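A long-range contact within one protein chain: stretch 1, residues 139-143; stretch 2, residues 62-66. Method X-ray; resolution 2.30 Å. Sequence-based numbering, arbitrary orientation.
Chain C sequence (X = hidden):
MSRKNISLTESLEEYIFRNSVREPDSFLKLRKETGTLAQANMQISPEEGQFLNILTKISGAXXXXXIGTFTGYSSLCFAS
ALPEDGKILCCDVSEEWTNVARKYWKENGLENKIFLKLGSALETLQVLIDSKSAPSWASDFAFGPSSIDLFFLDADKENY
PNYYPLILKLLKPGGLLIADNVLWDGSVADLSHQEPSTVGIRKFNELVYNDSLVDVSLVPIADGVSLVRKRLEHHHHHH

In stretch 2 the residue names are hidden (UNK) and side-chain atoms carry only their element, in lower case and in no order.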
# COMPACT_ATOMS: atom_id res chain seq x y z
N SER C 139 -0.37 -12.26 26.94
CA SER C 139 -0.06 -11.34 28.03
C SER C 139 0.93 -10.29 27.54
O SER C 139 1.99 -10.63 26.98
CB SER C 139 0.49 -12.09 29.24
OG SER C 139 0.89 -11.18 30.25
N ASP C 140 0.56 -9.02 27.74
CA ASP C 140 1.34 -7.85 27.32
C ASP C 140 1.34 -7.63 25.79
O ASP C 140 2.14 -6.84 25.26
CB ASP C 140 2.78 -7.90 27.88
CG ASP C 140 3.38 -6.51 28.08
OD1 ASP C 140 2.69 -5.50 27.81
OD2 ASP C 140 4.54 -6.42 28.53
N PHE C 141 0.43 -8.31 25.11
CA PHE C 141 0.17 -8.09 23.68
C PHE C 141 -1.17 -7.36 23.56
O PHE C 141 -1.20 -6.12 23.54
CB PHE C 141 0.19 -9.41 22.90
CG PHE C 141 -0.23 -9.29 21.45
CD1 PHE C 141 0.61 -8.69 20.52
CD2 PHE C 141 -1.45 -9.79 21.02
CE1 PHE C 141 0.22 -8.58 19.18
CE2 PHE C 141 -1.85 -9.68 19.70
CZ PHE C 141 -1.01 -9.08 18.77
N ALA C 142 -2.26 -8.12 23.52
CA ALA C 142 -3.62 -7.55 23.40
C ALA C 142 -4.66 -8.65 23.56
O ALA C 142 -4.34 -9.83 23.45
CB ALA C 142 -3.79 -6.83 22.06
N PHE C 143 -5.91 -8.25 23.82
CA PHE C 143 -7.04 -9.18 23.86
C PHE C 143 -8.37 -8.45 23.77
O PHE C 143 -8.43 -7.23 23.92
CB PHE C 143 -7.00 -10.09 25.10
CG PHE C 143 -7.23 -9.37 26.39
CD1 PHE C 143 -8.51 -9.32 26.95
CD2 PHE C 143 -6.18 -8.74 27.05
CE1 PHE C 143 -8.74 -8.65 28.15
CE2 PHE C 143 -6.39 -8.06 28.26
CZ PHE C 143 -7.68 -8.02 28.81
N UNK C 62 0.86 -1.04 16.01
CA UNK C 62 1.66 -1.51 17.15
C UNK C 62 1.26 -2.91 17.59
O UNK C 62 2.02 -3.58 18.30
n UNK C 62 3.93 3.57 20.01
c UNK C 62 2.55 1.62 19.25
c UNK C 62 1.59 -0.53 18.33
c UNK C 62 3.32 2.87 18.85
c UNK C 62 2.17 0.83 18.01
N UNK C 63 0.06 -3.34 17.20
CA UNK C 63 -0.39 -4.70 17.50
C UNK C 63 -0.86 -5.40 16.24
O UNK C 63 -1.89 -5.03 15.67
n UNK C 63 2.20 -3.27 21.14
n UNK C 63 1.70 -3.42 23.38
c UNK C 63 -1.51 -4.69 18.56
c UNK C 63 -1.08 -4.21 19.95
c UNK C 63 1.45 -3.76 22.12
n UNK C 63 0.45 -4.61 21.87
c UNK C 63 0.06 -5.06 20.53
N UNK C 64 -0.10 -6.41 15.83
CA UNK C 64 -0.38 -7.15 14.60
C UNK C 64 -0.74 -8.61 14.90
O UNK C 64 -0.17 -9.21 15.81
c UNK C 64 2.39 -5.51 12.36
c UNK C 64 0.84 -7.11 13.63
c UNK C 64 0.59 -7.99 12.39
c UNK C 64 1.16 -5.65 13.23
N UNK C 65 -1.68 -9.17 14.15
CA UNK C 65 -1.89 -10.62 14.17
C UNK C 65 -1.71 -11.20 12.77
O UNK C 65 -2.37 -10.77 11.83
c UNK C 65 -4.81 -10.85 16.76
c UNK C 65 -3.43 -10.59 16.19
c UNK C 65 -3.46 -12.56 14.62
c UNK C 65 -3.27 -11.04 14.73
N UNK C 66 -0.80 -12.16 12.66
CA UNK C 66 -0.61 -12.91 11.43
C UNK C 66 -1.29 -14.27 11.55
O UNK C 66 -0.99 -15.05 12.45
o UNK C 66 3.07 -13.08 8.89
c UNK C 66 2.66 -14.01 9.62
o UNK C 66 3.42 -14.91 10.07
c UNK C 66 0.89 -13.07 11.14
c UNK C 66 1.20 -14.02 9.99

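Position 62 carries five side-chain atoms, four carbons in an unbranched row ending in a single nitrogen. The row is nearly extended, with chi1 at -63° (m) and the next three angles all t. CA-to-CB points sideways and the end of the chain leads away; the nearest approach, CB of position 62 to O of Phe 141, is 8.1 Å. A straight four-carbon chain ending in one nitrogen is lysine, Lys 62.

Position 63 has seven side-chain atoms: three carbons, a nitrogen, then a carbon bearing two more nitrogens. Its CA-to-CB bond points toward stretch 1, and the nitrogen within the chain lies 2.8 Å from O of Phe 141. The planar group of one carbon and three nitrogens identifies arginine, Arg 63. The bond from NE to that carbonyl has an N-H...acceptor angle of 156°, and the oxygen sits at the edge of the guanidinium, near its plane, where the N-H groups point. Two successive m rotamers fold the chain back, so that NH1 also donates to O of Lys 62, at 2.9 Å and 162°.

Position 64 shows four carbons, forked at the first, with one arm two carbons long. Beta branching with unequal arms means isoleucine, Ile 64. Its CA-to-CB bond points away from stretch 1, and the side chain comes no nearer than 5.8 Å, from CB of Ile 64 to CE1 of Phe 141; the contact is made by the backbone, whose O lies 3.1 Å from CZ of Phe 141, at the ring edge.

Position 65 repeats the pattern, but here CA-to-CB runs sideways and the end of the side chain comes nearer, a carbon of the longer arm approaching CZ of Phe 141. This is Ile 65; its CG1 lies 3.8 Å from CZ of Phe 141, an apolar contact at the ring edge.

Position 66 has three carbons, the third carrying two oxygens; its side chain comes no nearer than 8.8 Å, from CB of position 66 to CZ of Phe 141. A carboxylate on a two-carbon spacer is glutamate, Glu 66; both oxygens are hydrogen-bonded elsewhere in the structure.

The contact centres on Phe 141, engaged through both backbone and ring. Its carbonyl accepts the Arg 63 hydrogen bond, while its t side chain (chi1 173°) reaches to the strand, bringing CD1 to 3.7 Å from CD of Arg 63 and CZ to O of Ile 64 and CG1 of Ile 65. Ala 142 adds a looser contact, its CB 4.3 Å from CG of Arg 63. The two stretches bury 239 Å² in sum.

Stretch 2 62-66: KRIIE
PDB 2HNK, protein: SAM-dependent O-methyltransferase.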